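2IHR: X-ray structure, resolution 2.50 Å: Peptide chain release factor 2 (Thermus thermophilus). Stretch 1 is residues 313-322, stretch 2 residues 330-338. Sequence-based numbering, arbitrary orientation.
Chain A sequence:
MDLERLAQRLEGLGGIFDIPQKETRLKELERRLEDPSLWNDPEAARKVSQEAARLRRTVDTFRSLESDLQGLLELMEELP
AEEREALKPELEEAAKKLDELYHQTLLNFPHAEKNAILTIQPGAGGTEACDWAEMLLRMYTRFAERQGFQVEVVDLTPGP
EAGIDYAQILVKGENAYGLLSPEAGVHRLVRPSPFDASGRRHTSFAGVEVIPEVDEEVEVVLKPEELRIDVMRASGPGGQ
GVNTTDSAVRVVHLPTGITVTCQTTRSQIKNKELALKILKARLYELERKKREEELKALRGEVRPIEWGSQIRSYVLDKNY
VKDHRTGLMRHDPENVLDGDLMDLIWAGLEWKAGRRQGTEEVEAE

Stretch 1, residues 313-322: SYVLDKNYVK
Stretch 2 330-338: RHDPENVLD

Stretch 1 is a β-hairpin, its strands 313-315 and 320-322 joined by a turn at 316-319, where N319 adopts the left-handed backbone (phi/psi 52/54), which asparagine tolerates better than most residues with a side chain. Stretch 2 meets the second strand antiparallel at R330, then turns through H331 and D332 into a helix beginning at P333. One hydrogen-bonded pair sets the register: V321 N donates to R330 O at 2.9 Å and R330 N to V321 O at 3.0 Å, with the CA atoms of V321 and R330 5.3 Å apart.

P333 is the central bump. Its CA-to-CB bond points toward the hairpin, and the rigid, compact ring (C-gamma endo) fits a hollow lined by L316, V321 and the backbone of N319: P333 CB lies 3.4 Å from V321 CG2 and 3.9 Å from L316 CD2, while P333 CD rests 3.7 Å from N319 O. Branched V321 (t) fills the space between strand and helix, its CB 4.3 Å from V336 CG2. Three residues on from P333, about one helical turn, V336 (t) sets CG1 3.7 Å from Y314 CE2; the broad Y314 ring (m) also reaches L337, CD2 to CD2 4.2 Å. L337 (m, t) leaves its backbone sideways, but its end comes nearer to the hairpin, with L337 CD1 4.3 Å from L316 CD2.

R330 (m, t, p) sends its guanidinium away from the hairpin to D332, NH2 to OD2 2.4 Å, a very short salt bridge bracing the bend. In all, 461 Å² is buried.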

# COMPACT_ATOMS: atom_id res chain seq x y z
N SER A 313 7.63 -7.02 -14.67
CA SER A 313 7.79 -6.64 -16.10
C SER A 313 6.52 -6.72 -16.92
O SER A 313 5.70 -7.69 -16.82
CB SER A 313 8.89 -7.44 -16.81
OG SER A 313 10.17 -6.95 -16.44
N TYR A 314 6.36 -5.67 -17.72
CA TYR A 314 5.19 -5.54 -18.58
C TYR A 314 5.65 -5.58 -20.01
O TYR A 314 5.91 -4.55 -20.60
CB TYR A 314 4.49 -4.22 -18.32
CG TYR A 314 4.08 -4.00 -16.89
CD1 TYR A 314 5.05 -3.81 -15.88
CD2 TYR A 314 2.72 -3.91 -16.54
CE1 TYR A 314 4.69 -3.54 -14.57
CE2 TYR A 314 2.34 -3.63 -15.22
CZ TYR A 314 3.33 -3.43 -14.26
OH TYR A 314 2.97 -3.04 -13.01
N VAL A 315 5.74 -6.76 -20.59
CA VAL A 315 6.25 -6.77 -21.94
C VAL A 315 5.12 -7.07 -22.89
O VAL A 315 4.70 -8.20 -23.07
CB VAL A 315 7.53 -7.72 -22.06
CG1 VAL A 315 7.51 -8.74 -21.01
CG2 VAL A 315 7.65 -8.33 -23.46
N LEU A 316 4.69 -5.97 -23.50
CA LEU A 316 3.55 -5.88 -24.38
C LEU A 316 3.52 -6.48 -25.76
O LEU A 316 2.46 -6.91 -26.20
CB LEU A 316 3.16 -4.41 -24.42
CG LEU A 316 3.17 -3.69 -23.04
CD1 LEU A 316 2.50 -2.37 -23.21
CD2 LEU A 316 2.47 -4.45 -21.87
N ASP A 317 4.63 -6.53 -26.47
CA ASP A 317 4.63 -7.14 -27.79
C ASP A 317 4.58 -8.66 -27.69
O ASP A 317 4.47 -9.34 -28.71
CB ASP A 317 5.88 -6.76 -28.57
CG ASP A 317 7.10 -6.73 -27.69
OD1 ASP A 317 7.33 -7.70 -26.93
OD2 ASP A 317 7.82 -5.72 -27.75
N LYS A 318 4.70 -9.19 -26.49
CA LYS A 318 4.67 -10.63 -26.29
C LYS A 318 3.53 -10.95 -25.32
O LYS A 318 3.41 -12.06 -24.83
CB LYS A 318 6.04 -11.13 -25.76
CG LYS A 318 7.11 -11.06 -26.85
CD LYS A 318 8.52 -10.88 -26.31
CE LYS A 318 9.55 -11.77 -27.02
NZ LYS A 318 9.61 -13.17 -26.41
N ASN A 319 2.74 -9.94 -25.01
CA ASN A 319 1.55 -10.10 -24.19
C ASN A 319 1.52 -10.76 -22.85
O ASN A 319 0.70 -11.64 -22.61
CB ASN A 319 0.44 -10.77 -25.01
CG ASN A 319 -0.05 -9.91 -26.12
OD1 ASN A 319 -0.96 -10.29 -26.86
ND2 ASN A 319 0.53 -8.72 -26.26
N TYR A 320 2.37 -10.32 -21.96
CA TYR A 320 2.38 -10.86 -20.61
C TYR A 320 2.97 -9.80 -19.68
O TYR A 320 3.70 -8.89 -20.12
CB TYR A 320 3.19 -12.18 -20.54
CG TYR A 320 4.68 -12.02 -20.73
CD1 TYR A 320 5.53 -11.86 -19.65
CD2 TYR A 320 5.25 -12.04 -21.99
CE1 TYR A 320 6.89 -11.74 -19.82
CE2 TYR A 320 6.59 -11.91 -22.17
CZ TYR A 320 7.43 -11.77 -21.07
OH TYR A 320 8.82 -11.72 -21.25
N VAL A 321 2.60 -9.93 -18.41
CA VAL A 321 3.06 -9.10 -17.30
C VAL A 321 3.61 -10.16 -16.34
O VAL A 321 2.97 -11.15 -16.08
CB VAL A 321 1.93 -8.34 -16.65
CG1 VAL A 321 2.30 -7.95 -15.25
CG2 VAL A 321 1.67 -7.07 -17.51
N LYS A 322 4.81 -9.92 -15.83
CA LYS A 322 5.48 -10.90 -14.99
C LYS A 322 6.20 -10.37 -13.75
O LYS A 322 7.23 -9.65 -13.83
CB LYS A 322 6.48 -11.61 -15.90
CG LYS A 322 7.53 -12.41 -15.21
CD LYS A 322 6.99 -13.64 -14.66
CE LYS A 322 8.12 -14.46 -14.21
NZ LYS A 322 7.63 -15.87 -14.07
N ARG A 330 0.76 -13.18 -15.78
CA ARG A 330 -0.56 -12.88 -16.36
C ARG A 330 -0.48 -12.60 -17.86
O ARG A 330 0.40 -11.87 -18.30
CB ARG A 330 -1.18 -11.64 -15.67
CG ARG A 330 -1.69 -11.93 -14.31
CD ARG A 330 -2.56 -10.85 -13.79
NE ARG A 330 -3.71 -10.51 -14.64
CZ ARG A 330 -4.64 -9.62 -14.30
NH1 ARG A 330 -4.59 -8.98 -13.13
NH2 ARG A 330 -5.60 -9.33 -15.14
N HIS A 331 -1.42 -13.15 -18.62
CA HIS A 331 -1.42 -12.97 -20.07
C HIS A 331 -2.27 -11.85 -20.64
O HIS A 331 -2.32 -11.65 -21.86
CB HIS A 331 -1.82 -14.28 -20.74
CG HIS A 331 -0.65 -15.16 -21.03
ND1 HIS A 331 -0.30 -16.23 -20.21
CD2 HIS A 331 0.31 -15.08 -21.99
CE1 HIS A 331 0.82 -16.77 -20.67
NE2 HIS A 331 1.21 -16.09 -21.74
N ASP A 332 -2.87 -11.08 -19.75
CA ASP A 332 -3.74 -9.97 -20.12
C ASP A 332 -3.22 -8.64 -19.58
O ASP A 332 -3.86 -7.98 -18.73
CB ASP A 332 -5.13 -10.26 -19.55
CG ASP A 332 -5.09 -10.64 -18.07
OD1 ASP A 332 -4.13 -11.37 -17.63
OD2 ASP A 332 -6.03 -10.23 -17.36
N PRO A 333 -2.04 -8.23 -20.04
CA PRO A 333 -1.50 -6.97 -19.56
C PRO A 333 -2.46 -5.81 -19.74
O PRO A 333 -2.40 -4.81 -19.01
CB PRO A 333 -0.19 -6.83 -20.37
CG PRO A 333 -0.48 -7.68 -21.61
CD PRO A 333 -1.14 -8.86 -21.01
N GLU A 334 -3.35 -5.90 -20.71
CA GLU A 334 -4.33 -4.82 -20.93
C GLU A 334 -5.25 -4.66 -19.70
O GLU A 334 -5.77 -3.59 -19.45
CB GLU A 334 -5.18 -5.09 -22.19
CG GLU A 334 -6.19 -6.25 -21.99
CD GLU A 334 -5.67 -7.66 -22.36
OE1 GLU A 334 -4.48 -7.82 -22.80
OE2 GLU A 334 -6.48 -8.61 -22.24
N ASN A 335 -5.47 -5.72 -18.94
CA ASN A 335 -6.34 -5.62 -17.77
C ASN A 335 -5.59 -5.13 -16.57
O ASN A 335 -6.12 -4.35 -15.77
CB ASN A 335 -6.94 -6.98 -17.41
CG ASN A 335 -7.87 -7.48 -18.45
OD1 ASN A 335 -8.69 -6.73 -18.97
ND2 ASN A 335 -7.78 -8.77 -18.74
N VAL A 336 -4.37 -5.66 -16.41
CA VAL A 336 -3.49 -5.28 -15.30
C VAL A 336 -3.39 -3.78 -15.42
O VAL A 336 -3.56 -3.02 -14.44
CB VAL A 336 -2.03 -5.89 -15.50
CG1 VAL A 336 -1.02 -5.12 -14.65
CG2 VAL A 336 -1.99 -7.32 -15.13
N LEU A 337 -3.10 -3.36 -16.65
CA LEU A 337 -2.89 -1.96 -16.89
C LEU A 337 -4.11 -1.06 -16.74
O LEU A 337 -4.00 0.17 -16.75
CB LEU A 337 -2.22 -1.79 -18.27
CG LEU A 337 -0.66 -1.95 -18.29
CD1 LEU A 337 -0.14 -1.81 -19.67
CD2 LEU A 337 -0.00 -0.89 -17.47
N ASP A 338 -5.26 -1.65 -16.51
CA ASP A 338 -6.44 -0.86 -16.39
C ASP A 338 -7.01 -0.89 -14.96
O ASP A 338 -8.14 -0.47 -14.70
CB ASP A 338 -7.40 -1.41 -17.44
CG ASP A 338 -8.75 -0.78 -17.39
OD1 ASP A 338 -8.93 0.43 -17.67
OD2 ASP A 338 -9.63 -1.57 -17.07